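Local coordinates for protein extracellular PQQ-dependent sugar dehydrogenase (Coprinopsis cinerea, PDB 6JT6) that probably oxidises sugars with pyrroloquinoline quinone as cofactor and passes electrons through its haem-binding cytochrome b domain, the part whose structure is described here, at residues 7-12 and 113-118; 13-18 and 183-188; 31-36 and 176-181; 104-109 and 190-195. All coordinates share one frame; numbering follows the deposited sequence.

Contact 1: residues 7-12 and 113-118; sequences WYDSIT and IQRIVY
Ile11 lays its CD1 methyl over one face of the Arg115 guanidinium, 3.7 Å from Arg115 NH1, and the same methyl meets the tip of Ile113, CD1 to CD1, at 3.9 Å. The guanidinium reaches the carboxylate of Asp9 end-on, with one nitrogen for each oxygen and the two planes only 18° apart. Arg115 NH2 gives the shorter and straighter bond, 2.7 Å to the syn lone pair of Asp9 OD2 (165°), whereas Arg115 NH1 meets Asp9 OD1 at 2.9 Å from above the carboxylate plane. A bend at chi3 (76°) turns the arginine tip. Arg115 belongs to strand 113-121 of the larger sheet in the beta sandwich of this cytochrome domain, and its side chain lies on the face of this sheet turned away from the second sheet, since Gln114, Ile116 and Tyr118 face strands of the latter. Asp9 OD2 has a second donor in Thr12 OG1, at 2.7 Å, so the turn of residues 9-12 helps to fix its own acid. Thr12 CG2 approaches Arg115 NH2 obliquely, and Trp7 CH2 lies by the guanidinium edge. Further bonds from Arg115 NE to Ser106 O and from NH1 to Gln49 OE1 hold the buried cation, which would probably keep Asp9 ionised.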
loop_
_atom_site.group_PDB
_atom_site.type_symbol
_atom_site.label_atom_id
_atom_site.label_comp_id
_atom_site.label_asym_id
_atom_site.label_seq_id
_atom_site.Cartn_x
_atom_site.Cartn_y
_atom_site.Cartn_z
ATOM N N TRP A 7 -14.608 -1.065 3.588
ATOM C CA TRP A 7 -14.856 -2.022 2.530
ATOM C C TRP A 7 -14.539 -3.418 3.024
ATOM O O TRP A 7 -13.447 -3.680 3.529
ATOM C CB TRP A 7 -13.996 -1.667 1.323
ATOM C CG TRP A 7 -13.909 -2.724 0.282
ATOM C CD1 TRP A 7 -14.894 -3.099 -0.626
ATOM C CD2 TRP A 7 -12.783 -3.564 0.020
ATOM N NE1 TRP A 7 -14.427 -4.122 -1.433
ATOM C CE2 TRP A 7 -13.138 -4.424 -1.059
ATOM C CE3 TRP A 7 -11.500 -3.670 0.580
ATOM C CZ2 TRP A 7 -12.241 -5.373 -1.589
ATOM C CZ3 TRP A 7 -10.616 -4.625 0.057
ATOM C CH2 TRP A 7 -10.989 -5.451 -1.021
ATOM N N TYR A 8 -15.504 -4.315 2.872
ATOM C CA TYR A 8 -15.308 -5.692 3.264
ATOM C C TYR A 8 -14.494 -6.392 2.200
ATOM O O TYR A 8 -14.890 -6.441 1.026
ATOM C CB TYR A 8 -16.677 -6.374 3.472
ATOM C CG TYR A 8 -16.595 -7.832 3.866
ATOM C CD1 TYR A 8 -16.037 -8.224 5.095
ATOM C CD2 TYR A 8 -17.065 -8.828 3.003
ATOM C CE1 TYR A 8 -15.987 -9.578 5.472
ATOM C CE2 TYR A 8 -17.006 -10.186 3.357
ATOM C CZ TYR A 8 -16.474 -10.556 4.583
ATOM O OH TYR A 8 -16.416 -11.890 4.915
ATOM N N ASP A 9 -13.342 -6.921 2.603
ATOM C CA ASP A 9 -12.527 -7.715 1.702
ATOM C C ASP A 9 -13.054 -9.150 1.746
ATOM O O ASP A 9 -12.757 -9.926 2.660
ATOM C CB ASP A 9 -11.059 -7.642 2.109
ATOM C CG ASP A 9 -10.146 -8.429 1.192
ATOM O OD1 ASP A 9 -10.426 -8.546 -0.003
ATOM O OD2 ASP A 9 -9.122 -8.922 1.684
ATOM N N SER A 10 -13.843 -9.488 0.733
ATOM C CA SER A 10 -14.431 -10.816 0.621
ATOM C C SER A 10 -13.376 -11.938 0.574
ATOM O O SER A 10 -13.648 -13.061 1.008
ATOM C CB SER A 10 -15.357 -10.857 -0.618
ATOM O OG SER A 10 -15.667 -12.188 -0.969
ATOM N N ILE A 11 -12.161 -11.645 0.088
ATOM C CA ILE A 11 -11.126 -12.692 0.028
ATOM C C ILE A 11 -10.664 -13.177 1.415
ATOM O O ILE A 11 -10.427 -14.376 1.620
ATOM C CB ILE A 11 -9.961 -12.290 -0.913
ATOM C CG1 ILE A 11 -10.526 -12.124 -2.351
ATOM C CG2 ILE A 11 -8.809 -13.305 -0.825
ATOM C CD1 ILE A 11 -9.609 -11.490 -3.395
ATOM N N THR A 12 -10.604 -12.265 2.385
ATOM C CA THR A 12 -9.990 -12.575 3.687
ATOM C C THR A 12 -10.927 -12.419 4.877
ATOM O O THR A 12 -10.591 -12.865 5.972
ATOM C CB THR A 12 -8.772 -11.654 3.951
ATOM O OG1 THR A 12 -9.209 -10.283 4.003
ATOM C CG2 THR A 12 -7.733 -11.808 2.842
ATOM N N ILE A 113 -7.016 -10.627 -11.019
ATOM C CA ILE A 113 -6.471 -9.543 -10.222
ATOM C C ILE A 113 -5.051 -9.858 -9.801
ATOM O O ILE A 113 -4.642 -11.022 -9.798
ATOM C CB ILE A 113 -7.356 -9.186 -8.986
ATOM C CG1 ILE A 113 -7.568 -10.381 -8.032
ATOM C CG2 ILE A 113 -8.688 -8.629 -9.462
ATOM C CD1 ILE A 113 -7.936 -10.003 -6.605
ATOM N N GLN A 114 -4.289 -8.813 -9.491
ATOM C CA GLN A 114 -3.109 -8.955 -8.623
ATOM C C GLN A 114 -3.360 -8.262 -7.260
ATOM O O GLN A 114 -4.061 -7.236 -7.178
ATOM C CB GLN A 114 -1.840 -8.440 -9.284
ATOM C CG GLN A 114 -1.862 -6.952 -9.604
ATOM C CD GLN A 114 -0.618 -6.525 -10.325
ATOM O OE1 GLN A 114 0.435 -6.340 -9.702
ATOM N NE2 GLN A 114 -0.723 -6.343 -11.654
ATOM N N ARG A 115 -2.779 -8.825 -6.206
ATOM C CA ARG A 115 -2.898 -8.249 -4.869
ATOM C C ARG A 115 -1.557 -8.211 -4.175
ATOM O O ARG A 115 -0.782 -9.189 -4.242
ATOM C CB ARG A 115 -3.831 -9.101 -4.027
ATOM C CG ARG A 115 -5.254 -8.647 -4.041
ATOM C CD ARG A 115 -6.071 -9.722 -3.364
ATOM N NE ARG A 115 -6.013 -9.801 -1.893
ATOM C CZ ARG A 115 -6.979 -9.334 -1.087
ATOM N NH1 ARG A 115 -8.014 -8.653 -1.598
ATOM N NH2 ARG A 115 -6.916 -9.527 0.209
ATOM N N ILE A 116 -1.253 -7.084 -3.524
ATOM C CA ILE A 116 -0.065 -7.077 -2.647
ATOM C C ILE A 116 -0.530 -6.575 -1.293
ATOM O O ILE A 116 -0.870 -5.390 -1.151
ATOM C CB ILE A 116 1.151 -6.228 -3.170
ATOM C CG1 ILE A 116 1.556 -6.609 -4.587
ATOM C CG2 ILE A 116 2.373 -6.406 -2.250
ATOM C CD1 ILE A 116 0.929 -5.725 -5.623
ATOM N N VAL A 117 -0.538 -7.474 -0.308
ATOM C CA VAL A 117 -1.015 -7.131 1.015
ATOM C C VAL A 117 0.236 -7.051 1.885
ATOM O O VAL A 117 1.087 -7.943 1.851
ATOM C CB VAL A 117 -1.965 -8.217 1.575
ATOM C CG1 VAL A 117 -2.569 -7.772 2.922
ATOM C CG2 VAL A 117 -3.028 -8.582 0.547
ATOM N N TYR A 118 0.371 -5.981 2.657
ATOM C CA TYR A 118 1.647 -5.773 3.317
ATOM C C TYR A 118 1.476 -5.167 4.705
ATOM O O TYR A 118 0.480 -4.481 4.985
ATOM C CB TYR A 118 2.591 -4.916 2.423
ATOM C CG TYR A 118 2.047 -3.529 2.150
ATOM C CD1 TYR A 118 2.313 -2.456 3.031
ATOM C CD2 TYR A 118 1.249 -3.273 1.009
ATOM C CE1 TYR A 118 1.787 -1.200 2.788
ATOM C CE2 TYR A 118 0.742 -2.008 0.747
ATOM C CZ TYR A 118 1.002 -0.974 1.650
ATOM O OH TYR A 118 0.511 0.315 1.412
#

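Contact 2: residues 13-18 and 183-188; sequences GVTFSR and DYYLQQ
A helix packs here against the start of a strand: Tyr185, on the C-terminal helix 182-191, reaches over residues 13-15, where the chain enters strand 15-21 of the larger sheet. Its CG stands anti to the carbonyl carbon (chi1 -79°), which sends the ring across the backbone of Val14 and Thr15. Val14 covers one ring face in a CH-pi contact, its CB 3.8 Å from the Tyr185 ring centroid and displaced toward the CD1 and CE1 side; Val14 CG1 also comes within 3.6 Å of Tyr185 CD1. The phenol end is polar. Tyr185 OH and Thr15 OG1 share a hydrogen bond of 2.9 Å, and one water bridges Tyr185 OH, at 2.6 Å, to the carbonyl Gly13 O, at 2.8 Å. The ring is thus covered on a face and held at its tip, which should restrict its rotation. An alanine in place of Tyr185 would probably loosen the N-terminal half of the helix from residues 13-15, since the cover over Val14 and both hydroxyl links would go. Ile31 also touches Tyr185, and Leu189 of the same helix packs on Val14 and Phe16: a short amphipathic helix lying against the outer face of a beta-sandwich sheet.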
loop_
_atom_site.group_PDB
_atom_site.type_symbol
_atom_site.label_atom_id
_atom_site.label_comp_id
_atom_site.label_asym_id
_atom_site.label_seq_id
_atom_site.Cartn_x
_atom_site.Cartn_y
_atom_site.Cartn_z
ATOM N N GLY A 13 -12.076 -11.779 4.675
ATOM C CA GLY A 13 -12.986 -11.462 5.795
ATOM C C GLY A 13 -12.572 -10.257 6.621
ATOM O O GLY A 13 -13.245 -9.905 7.604
ATOM N N VAL A 14 -11.497 -9.561 6.223
ATOM C CA VAL A 14 -11.134 -8.358 6.972
ATOM C C VAL A 14 -11.757 -7.112 6.315
ATOM O O VAL A 14 -12.192 -7.172 5.180
ATOM C CB VAL A 14 -9.590 -8.205 7.216
ATOM C CG1 VAL A 14 -8.889 -9.543 7.532
ATOM C CG2 VAL A 14 -8.921 -7.484 6.082
ATOM N N THR A 15 -11.794 -5.989 7.023
ATOM C CA THR A 15 -12.327 -4.771 6.468
ATOM C C THR A 15 -11.191 -3.761 6.349
ATOM O O THR A 15 -10.334 -3.671 7.250
ATOM C CB THR A 15 -13.483 -4.175 7.321
ATOM O OG1 THR A 15 -12.953 -3.801 8.607
ATOM C CG2 THR A 15 -14.594 -5.174 7.475
ATOM N N PHE A 16 -11.148 -3.053 5.209
ATOM C CA PHE A 16 -10.134 -1.996 4.995
ATOM C C PHE A 16 -10.866 -0.650 4.847
ATOM O O PHE A 16 -12.057 -0.602 4.462
ATOM C CB PHE A 16 -9.363 -2.229 3.687
ATOM C CG PHE A 16 -8.453 -3.428 3.681
ATOM C CD1 PHE A 16 -7.061 -3.277 3.840
ATOM C CD2 PHE A 16 -8.959 -4.723 3.431
ATOM C CE1 PHE A 16 -6.192 -4.394 3.808
ATOM C CE2 PHE A 16 -8.100 -5.827 3.377
ATOM C CZ PHE A 16 -6.733 -5.679 3.581
ATOM N N SER A 17 -10.146 0.436 5.118
ATOM C CA SER A 17 -10.500 1.718 4.525
ATOM C C SER A 17 -9.931 1.712 3.085
ATOM O O SER A 17 -8.692 1.747 2.871
ATOM C CB SER A 17 -9.943 2.875 5.360
ATOM O OG SER A 17 -10.178 4.093 4.688
ATOM N N ARG A 18 -10.832 1.657 2.107
ATOM C CA ARG A 18 -10.435 1.444 0.706
ATOM C C ARG A 18 -10.800 2.602 -0.218
ATOM O O ARG A 18 -11.916 3.134 -0.144
ATOM C CB ARG A 18 -11.059 0.165 0.152
ATOM C CG ARG A 18 -10.432 -0.238 -1.175
ATOM C CD ARG A 18 -11.451 -0.663 -2.229
ATOM N NE ARG A 18 -12.788 -0.069 -2.147
ATOM C CZ ARG A 18 -13.824 -0.536 -2.839
ATOM N NH1 ARG A 18 -13.655 -1.563 -3.669
ATOM N NH2 ARG A 18 -15.023 0.027 -2.729
ATOM N N ASP A 183 -4.687 -6.301 15.399
ATOM C CA ASP A 183 -3.888 -7.502 15.666
ATOM C C ASP A 183 -4.546 -8.748 15.082
ATOM O O ASP A 183 -3.865 -9.548 14.445
ATOM C CB ASP A 183 -3.618 -7.733 17.169
ATOM C CG ASP A 183 -2.759 -6.658 17.815
ATOM O OD1 ASP A 183 -1.792 -6.134 17.205
ATOM O OD2 ASP A 183 -3.061 -6.346 18.992
ATOM N N TYR A 184 -5.860 -8.903 15.279
ATOM C CA TYR A 184 -6.644 -10.003 14.697
ATOM C C TYR A 184 -6.553 -9.976 13.174
ATOM O O TYR A 184 -6.283 -11.009 12.546
ATOM C CB TYR A 184 -8.123 -9.913 15.125
ATOM C CG TYR A 184 -9.045 -10.865 14.398
ATOM C CD1 TYR A 184 -8.917 -12.266 14.562
ATOM C CD2 TYR A 184 -10.049 -10.379 13.531
ATOM C CE1 TYR A 184 -9.765 -13.148 13.892
ATOM C CE2 TYR A 184 -10.907 -11.253 12.856
ATOM C CZ TYR A 184 -10.761 -12.636 13.039
ATOM O OH TYR A 184 -11.595 -13.516 12.372
ATOM N N TYR A 185 -6.768 -8.784 12.594
ATOM C CA TYR A 185 -6.666 -8.594 11.149
ATOM C C TYR A 185 -5.261 -8.942 10.643
ATOM O O TYR A 185 -5.125 -9.601 9.612
ATOM C CB TYR A 185 -7.038 -7.142 10.761
ATOM C CG TYR A 185 -8.533 -6.860 10.707
ATOM C CD1 TYR A 185 -9.475 -7.909 10.668
ATOM C CD2 TYR A 185 -9.012 -5.536 10.659
ATOM C CE1 TYR A 185 -10.851 -7.641 10.611
ATOM C CE2 TYR A 185 -10.387 -5.254 10.541
ATOM C CZ TYR A 185 -11.307 -6.299 10.532
ATOM O OH TYR A 185 -12.678 -6.038 10.420
ATOM N N LEU A 186 -4.228 -8.514 11.380
ATOM C CA LEU A 186 -2.836 -8.779 11.004
ATOM C C LEU A 186 -2.573 -10.259 10.936
ATOM O O LEU A 186 -2.004 -10.725 9.958
ATOM C CB LEU A 186 -1.832 -8.107 11.946
ATOM C CG LEU A 186 -0.316 -8.297 11.659
ATOM C CD1 LEU A 186 0.088 -7.808 10.269
ATOM C CD2 LEU A 186 0.550 -7.607 12.729
ATOM N N GLN A 187 -2.965 -10.982 11.988
ATOM C CA GLN A 187 -2.837 -12.459 12.032
ATOM C C GLN A 187 -3.603 -13.116 10.898
ATOM O O GLN A 187 -3.052 -13.981 10.197
ATOM C CB GLN A 187 -3.264 -13.030 13.403
ATOM C CG GLN A 187 -3.326 -14.567 13.488
ATOM C CD GLN A 187 -4.588 -15.200 12.905
ATOM O OE1 GLN A 187 -5.735 -14.803 13.222
ATOM N NE2 GLN A 187 -4.392 -16.171 12.030
ATOM N N GLN A 188 -4.869 -12.745 10.726
ATOM C CA GLN A 188 -5.721 -13.365 9.674
ATOM C C GLN A 188 -5.094 -13.203 8.285
ATOM O O GLN A 188 -5.062 -14.134 7.507
ATOM C CB GLN A 188 -7.131 -12.756 9.650
ATOM C CG GLN A 188 -8.023 -13.169 10.804
ATOM C CD GLN A 188 -8.461 -14.621 10.723
ATOM O OE1 GLN A 188 -9.114 -15.013 9.770
ATOM N NE2 GLN A 188 -8.078 -15.434 11.725
HETATM O O HOH W 1 -14.107 -7.781 9.188
#

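Contact 3: residues 31-36 and 176-181; sequences IFPSAS and NARTTL
The Arg178 guanidinium has Phe32 CG over one face and the carbonyl oxygen Pro33 O at its edge. Arg178 NH1 donates to Pro33 O at 3.0 Å in a nearly straight bond (167°) that lies in both the guanidinium and the carbonyl plane. The phenyl ring of Phe32 is steeply inclined to the guanidinium, with 76° between the planes, so the two groups cross instead of stacking; the nearest side-chain approach is 3.7 Å, from Arg178 NH1 to Phe32 CB. Arg178 is extended from CG to NE, and its remaining donors go to a nearby loop, NE to Thr135 O and NH2 to Pro134 O. Bonds to three backbone carbonyls thus fix the position and turn of the guanidinium. Phe32 also meets Ala177, whose CB lies 3.9 Å from Phe32 CD2, and stacks on the ring of Phe44.

Beneath these side chains the backbones form a short parallel bridge centred on Phe32 and Arg178. Phe32 N donates to Ala177 O at 2.9 Å, and Phe32 O accepts from Thr179 N at 3.0 Å. Side by side, Thr179 CG2 and Ile31 CG2 touch at 3.6 Å, while Thr180 CG2 rests against Ser34 and Ser36. Anti to its backbone N, Thr179 OG1 caps the following turn by accepting from Leu181 N at 2.9 Å. The chain then enters helix 182-191, whose Tyr182 covers Ile31 and Pro33 and whose Tyr185 meets Ile31 and Thr179, while strand 178-179 adds to strand 26-33, itself flanked by strands 15-21 and 43-51.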
loop_
_atom_site.group_PDB
_atom_site.type_symbol
_atom_site.label_atom_id
_atom_site.label_comp_id
_atom_site.label_asym_id
_atom_site.label_seq_id
_atom_site.Cartn_x
_atom_site.Cartn_y
_atom_site.Cartn_z
ATOM N N ILE A 31 -5.380 -0.461 6.908
ATOM C CA ILE A 31 -5.860 -0.725 8.250
ATOM C C ILE A 31 -4.804 -0.165 9.197
ATOM O O ILE A 31 -3.634 -0.475 9.036
ATOM C CB ILE A 31 -6.036 -2.239 8.523
ATOM C CG1 ILE A 31 -6.792 -2.946 7.377
ATOM C CG2 ILE A 31 -6.821 -2.424 9.810
ATOM C CD1 ILE A 31 -6.781 -4.475 7.450
ATOM N N PHE A 32 -5.217 0.652 10.160
ATOM C CA PHE A 32 -4.273 1.249 11.114
ATOM C C PHE A 32 -4.638 0.732 12.503
ATOM O O PHE A 32 -5.803 0.386 12.745
ATOM C CB PHE A 32 -4.279 2.803 11.061
ATOM C CG PHE A 32 -3.557 3.379 9.875
ATOM C CD1 PHE A 32 -2.293 3.969 10.029
ATOM C CD2 PHE A 32 -4.157 3.413 8.616
ATOM C CE1 PHE A 32 -1.621 4.510 8.923
ATOM C CE2 PHE A 32 -3.485 3.947 7.516
ATOM C CZ PHE A 32 -2.216 4.488 7.665
ATOM N N PRO A 33 -3.642 0.660 13.416
ATOM C CA PRO A 33 -3.939 0.252 14.791
ATOM C C PRO A 33 -4.589 1.383 15.579
ATOM O O PRO A 33 -4.398 2.563 15.277
ATOM C CB PRO A 33 -2.565 -0.107 15.356
ATOM C CG PRO A 33 -1.616 0.722 14.579
ATOM C CD PRO A 33 -2.187 0.808 13.193
ATOM N N SER A 34 -5.332 0.990 16.597
ATOM C CA SER A 34 -6.087 1.888 17.449
ATOM C C SER A 34 -5.233 2.615 18.498
ATOM O O SER A 34 -4.053 2.909 18.262
ATOM C CB SER A 34 -7.186 1.086 18.139
ATOM O OG SER A 34 -8.135 1.958 18.715
ATOM N N ALA A 35 -5.873 2.926 19.635
ATOM C CA ALA A 35 -5.270 3.554 20.831
ATOM C C ALA A 35 -5.877 2.940 22.105
ATOM O O ALA A 35 -5.262 2.987 23.172
ATOM C CB ALA A 35 -5.470 5.063 20.810
ATOM N N SER A 36 -7.079 2.371 21.967
ATOM C CA SER A 36 -7.780 1.604 23.003
ATOM C C SER A 36 -7.100 0.252 23.249
ATOM O O SER A 36 -6.908 -0.170 24.400
ATOM C CB SER A 36 -9.224 1.370 22.547
ATOM O OG SER A 36 -10.139 1.221 23.613
ATOM N N ASN A 176 -10.877 6.963 11.209
ATOM C CA ASN A 176 -11.777 6.003 10.599
ATOM C C ASN A 176 -11.119 4.730 10.062
ATOM O O ASN A 176 -11.806 3.705 9.877
ATOM C CB ASN A 176 -12.607 6.674 9.507
ATOM C CG ASN A 176 -14.049 6.881 9.933
ATOM O OD1 ASN A 176 -14.533 8.021 10.063
ATOM N ND2 ASN A 176 -14.743 5.776 10.179
ATOM N N ALA A 177 -9.814 4.799 9.789
ATOM C CA ALA A 177 -9.045 3.653 9.309
ATOM C C ALA A 177 -8.413 2.875 10.490
ATOM O O ALA A 177 -7.891 1.768 10.303
ATOM C CB ALA A 177 -7.999 4.105 8.292
ATOM N N ARG A 178 -8.488 3.451 11.700
ATOM C CA ARG A 178 -7.957 2.821 12.929
ATOM C C ARG A 178 -8.946 1.811 13.524
ATOM O O ARG A 178 -10.140 2.031 13.488
ATOM C CB ARG A 178 -7.526 3.874 13.970
ATOM C CG ARG A 178 -6.441 4.822 13.479
ATOM C CD ARG A 178 -5.699 5.566 14.603
ATOM N NE ARG A 178 -4.614 6.402 14.054
ATOM C CZ ARG A 178 -3.379 5.996 13.713
ATOM N NH1 ARG A 178 -2.955 4.738 13.883
ATOM N NH2 ARG A 178 -2.526 6.888 13.211
ATOM N N THR A 179 -8.441 0.692 14.049
ATOM C CA THR A 179 -9.308 -0.352 14.629
ATOM C C THR A 179 -8.620 -1.156 15.726
ATOM O O THR A 179 -7.449 -1.549 15.597
ATOM C CB THR A 179 -9.933 -1.316 13.569
ATOM O OG1 THR A 179 -10.779 -2.275 14.233
ATOM C CG2 THR A 179 -8.862 -2.090 12.775
ATOM N N THR A 180 -9.367 -1.425 16.801
ATOM C CA THR A 180 -8.883 -2.326 17.855
ATOM C C THR A 180 -8.778 -3.758 17.311
ATOM O O THR A 180 -8.073 -4.573 17.891
ATOM C CB THR A 180 -9.734 -2.261 19.155
ATOM O OG1 THR A 180 -11.086 -2.604 18.852
ATOM C CG2 THR A 180 -9.680 -0.873 19.758
ATOM N N LEU A 181 -9.421 -4.030 16.163
ATOM C CA LEU A 181 -9.291 -5.327 15.463
ATOM C C LEU A 181 -7.943 -5.535 14.708
ATOM O O LEU A 181 -7.732 -6.591 14.115
ATOM C CB LEU A 181 -10.454 -5.565 14.488
ATOM C CG LEU A 181 -11.805 -5.888 15.148
ATOM C CD1 LEU A 181 -12.857 -5.960 14.073
ATOM C CD2 LEU A 181 -11.771 -7.181 15.968
#

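Contact 4: residues 104-109 and 190-195; sequences LGSSGT and TNAPPL
Ser107 OG is gripped by two hydrogen bonds: it donates to Leu104 O at 2.9 Å, from above the carbonyl plane, and accepts from Val117 N of the neighbouring strand 113-121. With this clasp the hydroxyl spans the irregular break in strand 100-109. Ser106, in the same break, points its OG back at its neighbour Gly105 O.

Along this break runs the tail that follows helix 182-191, in the same direction and joined to it mainly through backbone atoms. Ser106 N donates to Pro193 O at 2.9 Å, and Leu195 N to Ser107 O at 2.8 Å, the second bond being the straighter (164°). Gly105 CA comes within 3.0 Å of Ala192 O in a CA-H...O contact; a side chain at this glycine would run into that oxygen. Strand 100-109 borders the larger sheet of the sandwich, paired there with strand 113-121, so the C-terminal tail lines the sheet's margin.

Leu195 carries the apolar part. Its CG lies 3.5 Å from Ser106 O, and its CD1 comes equally close to Gly108 O, so the branched end lies along the backbone from Ser106 to Gly108 and goes on to touch Ile113 and Arg115. An alanine at Leu195 would probably weaken the hold on the tail, with this branched end removed and the backbone bond left. Nearer the helix, Leu104 CD2 crosses Thr190 OG1 at 3.5 Å, a hydroxyl already bonded to Leu186 O.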
loop_
_atom_site.group_PDB
_atom_site.type_symbol
_atom_site.label_atom_id
_atom_site.label_comp_id
_atom_site.label_asym_id
_atom_site.label_seq_id
_atom_site.Cartn_x
_atom_site.Cartn_y
_atom_site.Cartn_z
ATOM N N LEU A 104 2.112 -10.155 3.219
ATOM C CA LEU A 104 1.169 -10.996 3.964
ATOM C C LEU A 104 0.452 -11.912 2.986
ATOM O O LEU A 104 0.690 -11.828 1.768
ATOM C CB LEU A 104 0.165 -10.109 4.750
ATOM C CG LEU A 104 0.762 -9.063 5.716
ATOM C CD1 LEU A 104 -0.274 -8.214 6.508
ATOM C CD2 LEU A 104 1.782 -9.676 6.678
ATOM N N GLY A 105 -0.439 -12.770 3.490
ATOM C CA GLY A 105 -1.171 -13.721 2.650
ATOM C C GLY A 105 -2.208 -13.074 1.751
ATOM O O GLY A 105 -2.381 -11.846 1.789
ATOM N N SER A 106 -2.903 -13.895 0.955
ATOM C CA SER A 106 -3.822 -13.448 -0.126
ATOM C C SER A 106 -3.163 -12.492 -1.160
ATOM O O SER A 106 -3.845 -11.768 -1.875
ATOM C CB SER A 106 -5.121 -12.847 0.450
ATOM O OG SER A 106 -4.875 -11.634 1.138
ATOM N N SER A 107 -1.829 -12.513 -1.230
ATOM C CA SER A 107 -1.074 -11.775 -2.223
ATOM C C SER A 107 -0.748 -12.671 -3.427
ATOM O O SER A 107 -0.758 -13.898 -3.317
ATOM C CB SER A 107 0.222 -11.180 -1.621
ATOM O OG SER A 107 -0.058 -10.282 -0.583
ATOM N N GLY A 108 -0.445 -12.036 -4.561
ATOM C CA GLY A 108 -0.067 -12.739 -5.800
ATOM C C GLY A 108 -1.097 -12.449 -6.872
ATOM O O GLY A 108 -1.655 -11.346 -6.907
ATOM N N THR A 109 -1.355 -13.427 -7.740
ATOM C CA THR A 109 -2.329 -13.251 -8.807
ATOM C C THR A 109 -3.224 -14.461 -8.994
ATOM O O THR A 109 -2.783 -15.591 -8.782
ATOM C CB THR A 109 -1.664 -12.786 -10.142
ATOM O OG1 THR A 109 -2.684 -12.502 -11.122
ATOM C CG2 THR A 109 -0.692 -13.815 -10.673
ATOM N N THR A 190 -1.878 -12.564 7.564
ATOM C CA THR A 190 -0.593 -13.235 7.482
ATOM C C THR A 190 -0.831 -14.720 7.145
ATOM O O THR A 190 -0.086 -15.313 6.351
ATOM C CB THR A 190 0.208 -13.101 8.801
ATOM O OG1 THR A 190 0.337 -11.714 9.111
ATOM C CG2 THR A 190 1.620 -13.731 8.693
ATOM N N ASN A 191 -1.884 -15.282 7.735
ATOM C CA ASN A 191 -2.189 -16.708 7.607
ATOM C C ASN A 191 -3.037 -17.082 6.375
ATOM O O ASN A 191 -3.290 -18.277 6.132
ATOM C CB ASN A 191 -2.799 -17.246 8.907
ATOM C CG ASN A 191 -1.733 -17.598 9.933
ATOM O OD1 ASN A 191 -1.665 -17.012 11.014
ATOM N ND2 ASN A 191 -0.854 -18.522 9.572
ATOM N N ALA A 192 -3.486 -16.089 5.613
ATOM C CA ALA A 192 -4.256 -16.382 4.416
ATOM C C ALA A 192 -3.278 -16.977 3.393
ATOM O O ALA A 192 -2.167 -16.491 3.278
ATOM C CB ALA A 192 -4.919 -15.132 3.886
ATOM N N PRO A 193 -3.672 -18.038 2.663
ATOM C CA PRO A 193 -2.749 -18.541 1.640
ATOM C C PRO A 193 -2.565 -17.560 0.446
ATOM O O PRO A 193 -3.389 -16.624 0.257
ATOM C CB PRO A 193 -3.431 -19.830 1.176
ATOM C CG PRO A 193 -4.872 -19.563 1.410
ATOM C CD PRO A 193 -4.886 -18.867 2.741
ATOM N N PRO A 194 -1.521 -17.785 -0.376
ATOM C CA PRO A 194 -1.356 -16.927 -1.543
ATOM C C PRO A 194 -2.537 -16.991 -2.513
ATOM O O PRO A 194 -3.295 -17.986 -2.532
ATOM C CB PRO A 194 -0.089 -17.485 -2.218
ATOM C CG PRO A 194 0.057 -18.861 -1.704
ATOM C CD PRO A 194 -0.471 -18.824 -0.310
ATOM N N LEU A 195 -2.684 -15.934 -3.304
ATOM C CA LEU A 195 -3.697 -15.908 -4.358
ATOM C C LEU A 195 -3.517 -17.015 -5.401
ATOM O O LEU A 195 -2.396 -17.329 -5.817
ATOM C CB LEU A 195 -3.690 -14.561 -5.070
ATOM C CG LEU A 195 -4.740 -13.496 -4.792
ATOM C CD1 LEU A 195 -4.829 -12.613 -6.030
ATOM C CD2 LEU A 195 -6.110 -14.068 -4.438
HETATM O O HOH W 2 0.090 -15.917 -6.990
#

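From the N terminus, residues 7-12 first meet strand 113-121 in contact 1, closing a loop of 100 residues. The next segment, 13-18, waits for helix 182-191 in contact 2, whose longer loop encloses contact 3 entirely, because strand 26-33 is met by residues 176-181 just before that helix. Contact 4 opens at 104-109, inside all three earlier loops, and closes last, at the tail, so it crosses each of them; contact 1 likewise crosses the other three. Strand pairing joins contacts 1 and 2 through 5-8 and 15-21, and contacts 1 and 4 through 113-121 and 100-109. Together they tie both chain ends to the larger sheet.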